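Local atomic coordinates of argonaute (Methanocaldococcus jannaschii, PDB entry 5G5S), a protein that cuts single-stranded target DNA by using short single-stranded DNA guides, and may defend its archaeal host against invading genetic elements. Residues 562-567 against 590-595; 546-551 against 579-583. All blocks are in the same frame, centred on the assembly; numbering follows the deposited sequence.

Contact 1: residues 562-567 against 590-595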
# COMPACT_ATOMS: atom_id res chain seq x y z
N MET A 562 -19.54 -18.40 -1.18
CA MET A 562 -19.85 -17.02 -0.89
C MET A 562 -21.31 -16.67 -0.77
O MET A 562 -21.68 -15.49 -0.77
CB MET A 562 -19.04 -16.08 -1.77
CG MET A 562 -17.71 -15.79 -1.12
SD MET A 562 -16.57 -15.03 -2.21
CE MET A 562 -17.20 -13.34 -2.23
N GLU A 563 -22.14 -17.71 -0.58
CA GLU A 563 -23.58 -17.64 -0.40
C GLU A 563 -23.90 -17.67 1.08
O GLU A 563 -23.21 -18.36 1.84
CB GLU A 563 -24.25 -18.84 -1.08
CG GLU A 563 -23.91 -18.98 -2.55
CD GLU A 563 -24.61 -20.09 -3.31
OE1 GLU A 563 -25.28 -20.94 -2.68
OE2 GLU A 563 -24.48 -20.11 -4.56
N ASN A 564 -24.99 -16.96 1.49
CA ASN A 564 -25.50 -16.90 2.87
C ASN A 564 -24.40 -16.44 3.86
O ASN A 564 -24.35 -16.88 5.02
CB ASN A 564 -26.12 -18.24 3.25
CG ASN A 564 -26.92 -18.85 2.13
OD1 ASN A 564 -27.81 -18.23 1.54
ND2 ASN A 564 -26.60 -20.09 1.78
N LYS A 565 -23.54 -15.54 3.37
CA LYS A 565 -22.40 -15.01 4.08
C LYS A 565 -22.50 -13.51 4.29
O LYS A 565 -23.27 -12.83 3.62
CB LYS A 565 -21.11 -15.31 3.27
CG LYS A 565 -20.77 -16.80 3.06
CD LYS A 565 -20.35 -17.53 4.34
CE LYS A 565 -20.18 -19.01 4.14
NZ LYS A 565 -18.94 -19.33 3.39
N ASN A 566 -21.71 -13.01 5.26
CA ASN A 566 -21.54 -11.59 5.56
C ASN A 566 -20.07 -11.34 5.27
O ASN A 566 -19.21 -11.87 5.96
CB ASN A 566 -21.91 -11.25 7.01
CG ASN A 566 -22.02 -9.76 7.23
OD1 ASN A 566 -21.64 -8.95 6.37
ND2 ASN A 566 -22.57 -9.36 8.34
N ILE A 567 -19.79 -10.64 4.15
CA ILE A 567 -18.45 -10.39 3.62
C ILE A 567 -18.17 -8.91 3.53
O ILE A 567 -18.98 -8.16 3.00
CB ILE A 567 -18.26 -11.08 2.22
CG1 ILE A 567 -18.53 -12.61 2.29
CG2 ILE A 567 -16.87 -10.83 1.63
CD1 ILE A 567 -19.01 -13.19 1.01
N LEU A 590 -26.56 -14.26 -4.31
CA LEU A 590 -25.82 -15.02 -3.29
C LEU A 590 -26.58 -15.17 -1.97
O LEU A 590 -26.28 -16.10 -1.22
CB LEU A 590 -24.46 -14.38 -2.99
CG LEU A 590 -23.38 -14.38 -4.07
CD1 LEU A 590 -22.24 -13.46 -3.65
CD2 LEU A 590 -22.85 -15.78 -4.34
N ASN A 591 -27.55 -14.26 -1.67
CA ASN A 591 -28.29 -14.17 -0.40
C ASN A 591 -27.26 -13.84 0.71
O ASN A 591 -27.27 -14.40 1.81
CB ASN A 591 -29.11 -15.44 -0.09
CG ASN A 591 -29.90 -15.34 1.19
OD1 ASN A 591 -30.56 -14.33 1.46
ND2 ASN A 591 -29.80 -16.35 2.04
N SER A 592 -26.36 -12.91 0.35
CA SER A 592 -25.24 -12.48 1.16
C SER A 592 -25.25 -11.00 1.35
O SER A 592 -25.73 -10.26 0.49
CB SER A 592 -23.94 -12.87 0.47
OG SER A 592 -23.76 -14.28 0.46
N ASN A 593 -24.69 -10.56 2.47
CA ASN A 593 -24.48 -9.16 2.78
C ASN A 593 -23.06 -8.84 2.29
O ASN A 593 -22.08 -9.44 2.77
CB ASN A 593 -24.63 -8.91 4.27
CG ASN A 593 -24.50 -7.46 4.67
OD1 ASN A 593 -25.45 -6.68 4.57
ND2 ASN A 593 -23.34 -7.09 5.20
N ILE A 594 -22.95 -7.99 1.27
CA ILE A 594 -21.67 -7.60 0.69
C ILE A 594 -21.39 -6.16 1.06
O ILE A 594 -22.15 -5.25 0.70
CB ILE A 594 -21.57 -7.85 -0.84
CG1 ILE A 594 -21.99 -9.29 -1.26
CG2 ILE A 594 -20.20 -7.44 -1.40
CD1 ILE A 594 -21.09 -10.50 -0.73
N GLU A 595 -20.30 -5.95 1.79
CA GLU A 595 -19.90 -4.61 2.18
C GLU A 595 -18.56 -4.25 1.57
O GLU A 595 -17.75 -5.13 1.27
CB GLU A 595 -19.90 -4.44 3.69
CG GLU A 595 -21.31 -4.38 4.27
CD GLU A 595 -21.36 -4.29 5.78
OE1 GLU A 595 -20.34 -3.93 6.39
OE2 GLU A 595 -22.43 -4.60 6.35

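Contact 2: residues 546-551 against 579-583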
# COMPACT_ATOMS: atom_id res chain seq x y z
N HIS A 546 -13.27 -5.51 -12.03
CA HIS A 546 -14.23 -4.90 -11.11
C HIS A 546 -14.69 -5.85 -9.98
O HIS A 546 -14.53 -7.07 -10.10
CB HIS A 546 -15.43 -4.33 -11.90
CG HIS A 546 -16.14 -5.33 -12.77
ND1 HIS A 546 -15.49 -5.96 -13.83
CD2 HIS A 546 -17.42 -5.77 -12.74
CE1 HIS A 546 -16.39 -6.75 -14.39
NE2 HIS A 546 -17.56 -6.68 -13.75
N LEU A 547 -15.23 -5.29 -8.88
CA LEU A 547 -15.73 -6.06 -7.73
C LEU A 547 -16.77 -7.15 -8.11
O LEU A 547 -16.56 -8.29 -7.71
CB LEU A 547 -16.21 -5.17 -6.58
CG LEU A 547 -16.51 -5.87 -5.25
CD1 LEU A 547 -15.29 -6.64 -4.71
CD2 LEU A 547 -17.02 -4.89 -4.22
N PRO A 548 -17.83 -6.88 -8.93
CA PRO A 548 -18.73 -7.98 -9.33
C PRO A 548 -18.01 -9.20 -9.93
O PRO A 548 -18.35 -10.33 -9.58
CB PRO A 548 -19.68 -7.31 -10.33
CG PRO A 548 -19.68 -5.88 -9.92
CD PRO A 548 -18.27 -5.60 -9.53
N TYR A 549 -16.98 -8.97 -10.78
CA TYR A 549 -16.17 -10.03 -11.39
C TYR A 549 -15.33 -10.80 -10.36
O TYR A 549 -15.21 -12.02 -10.49
CB TYR A 549 -15.30 -9.50 -12.54
CG TYR A 549 -14.29 -10.51 -13.05
CD1 TYR A 549 -14.67 -11.49 -13.97
CD2 TYR A 549 -12.99 -10.54 -12.56
CE1 TYR A 549 -13.76 -12.46 -14.39
CE2 TYR A 549 -12.07 -11.49 -13.00
CZ TYR A 549 -12.46 -12.45 -13.92
OH TYR A 549 -11.53 -13.36 -14.35
N VAL A 550 -14.74 -10.10 -9.36
CA VAL A 550 -13.93 -10.70 -8.29
C VAL A 550 -14.79 -11.75 -7.55
O VAL A 550 -14.34 -12.89 -7.38
CB VAL A 550 -13.34 -9.63 -7.32
CG1 VAL A 550 -12.68 -10.28 -6.10
CG2 VAL A 550 -12.35 -8.72 -8.04
N ILE A 551 -16.02 -11.36 -7.17
CA ILE A 551 -16.97 -12.22 -6.45
C ILE A 551 -17.32 -13.45 -7.27
O ILE A 551 -17.28 -14.56 -6.73
CB ILE A 551 -18.21 -11.42 -5.97
CG1 ILE A 551 -17.78 -10.25 -5.02
CG2 ILE A 551 -19.21 -12.34 -5.28
CD1 ILE A 551 -18.80 -9.15 -4.82
N GLU A 579 -20.85 -0.77 -11.48
CA GLU A 579 -20.66 -1.83 -10.48
C GLU A 579 -21.82 -1.90 -9.48
O GLU A 579 -22.17 -3.00 -9.05
CB GLU A 579 -19.36 -1.61 -9.69
CG GLU A 579 -18.06 -1.87 -10.44
CD GLU A 579 -16.83 -1.54 -9.61
OE1 GLU A 579 -16.42 -2.38 -8.78
OE2 GLU A 579 -16.29 -0.43 -9.78
N ARG A 580 -22.39 -0.73 -9.08
CA ARG A 580 -23.45 -0.59 -8.07
C ARG A 580 -24.66 -1.49 -8.30
O ARG A 580 -25.08 -2.18 -7.38
CB ARG A 580 -23.87 0.88 -7.88
CG ARG A 580 -22.78 1.76 -7.26
CD ARG A 580 -23.29 3.13 -6.80
NE ARG A 580 -23.92 3.90 -7.88
CZ ARG A 580 -25.01 4.65 -7.73
NH1 ARG A 580 -25.61 4.74 -6.55
NH2 ARG A 580 -25.51 5.32 -8.76
N ASN A 581 -25.18 -1.51 -9.53
CA ASN A 581 -26.32 -2.34 -9.90
C ASN A 581 -25.95 -3.82 -9.95
O ASN A 581 -26.78 -4.66 -9.59
CB ASN A 581 -26.91 -1.90 -11.23
CG ASN A 581 -28.12 -2.71 -11.63
OD1 ASN A 581 -29.20 -2.58 -11.04
ND2 ASN A 581 -27.93 -3.64 -12.55
N ASP A 582 -24.73 -4.13 -10.42
CA ASP A 582 -24.24 -5.51 -10.49
C ASP A 582 -24.07 -6.07 -9.07
O ASP A 582 -24.36 -7.25 -8.84
CB ASP A 582 -22.91 -5.58 -11.26
CG ASP A 582 -23.00 -5.39 -12.77
OD1 ASP A 582 -24.00 -4.80 -13.24
OD2 ASP A 582 -22.04 -5.79 -13.47
N LEU A 583 -23.61 -5.21 -8.13
CA LEU A 583 -23.43 -5.58 -6.72
C LEU A 583 -24.77 -5.75 -6.02
O LEU A 583 -24.90 -6.63 -5.17
CB LEU A 583 -22.51 -4.61 -5.98
CG LEU A 583 -21.02 -4.66 -6.36
CD1 LEU A 583 -20.26 -3.56 -5.65
CD2 LEU A 583 -20.40 -6.02 -6.05

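Contact 1: residues 562-567 against 590-595
The approaches to, and the first residues of, two neighbouring parallel strands of the PIWI domain meet here; segments 562-567 and 590-595 bury 503 Å² between them. Leu590 closes helix 577-590, and its carbonyl O accepts the backbone N of Asn564 at 3.1 Å (N-H...O 154°). Asn591 follows with positive phi, turning the chain out of the helix, and its ND2 donates to Asn564 OD1 at 2.8 Å where both asparagines are exposed. Ser592 points its CB toward the partner and bonds twice through one hydroxyl: OG donates to Met562 O at 2.7 Å and accepts Lys565 N at 3.2 Å (170°). Regular pairing begins at Asn593, whose N reaches Lys565 O and whose O receives Ile567 N, both at 2.9 Å; this brackets Asn566 as in a parallel ladder. The side chains of Asn566 and Asn593 share one sheet face, where Asn593 ND2 donates to Asn566 OD1 (2.8 Å); it also donates to Glu595 OE2 (2.9 Å). Ile594 turns to the other face, where its CD1 meets Ile567 CD1 at 3.8 Å. Glu595 N binds Ile567 O at 2.8 Å, while its carboxylate is held by Tyr499, Trp641 and Arg643. Before the strands, then, Ser592 OG and the Asn591-Asn564 side-chain pair supplement one backbone bond; from Asn593 on, the regular parallel pattern of this beta-alpha-beta unit dominates, with one amide-amide bond added.

Contact 2: residues 546-551 against 579-583
Leu583 supplies the apolar centre of this helix pair. Its CB leaves sideways, yet the end of the side chain comes back to the partner: CD1 lies 3.8 Å from Leu547 CD2, and CD2 lies 3.9 Å from Pro548 CG and 3.7 Å from Ile551 CD1. Leu547 and Ile551 are four residues apart, one helical turn, so both present CB toward the other helix along with Pro548, whereas Tyr549 and Val550 make no contact with 579-583. Beneath this cluster lies the sheet, with Phe569 touching both Leu547 and Ile551. The axes of 547-551 and 579-583 run in roughly the same direction, at 33°, and approach to 9.7 Å. Pro548 has the shortest backbone separation, its CA 5.9 Å from that of Leu583, and its ring also reaches outward, CG standing 3.5 Å from Asp582 CB.

At the polar edge, Glu579 extends its carboxylate to the start of helix 547-556. OE1 accepts the backbone N of Leu547 at 3.1 Å (N-H...O 153°), directly after the N-cap residue His546, whose CB is 3.8 Å from the same oxygen; OE2 is bound by the backbone N of Gln576. The side chain of His546 is about 5 Å from that of Glu543, an active-site residue by similarity, so this edge lies close to one of the presumed catalytic residues. Leu547 N lies in the first turn, before i-to-i-4 bonding begins at Val550 N, so Glu579 OE1 gives that amide an acceptor, whereas the three contacts to Leu583 are apolar.

With centres 13 Å apart, contacts 1 and 2 belong to one layered region of the PIWI domain. Their segments alternate along the chain: 546-551, 562-567, 579-583, 590-595. Helix 547-556 leads into strand 566-571, which passes through helix 577-590 to strand 593-600. Contact 1 joins the two parallel strands of that beta-alpha-beta unit, and contact 2 pairs its connecting helix with the preceding one. Ile551 links them: its CG2 lies 3.6 Å from Leu590 CD1 and 3.8 Å from Met562 CE, and its CD1 4.1 Å from Ile594 CG2 on strand 593-600. The helices thus pack together and, through Ile551, against one face of the sheet, as in the alpha/beta RNase H-like core of PIWI domains.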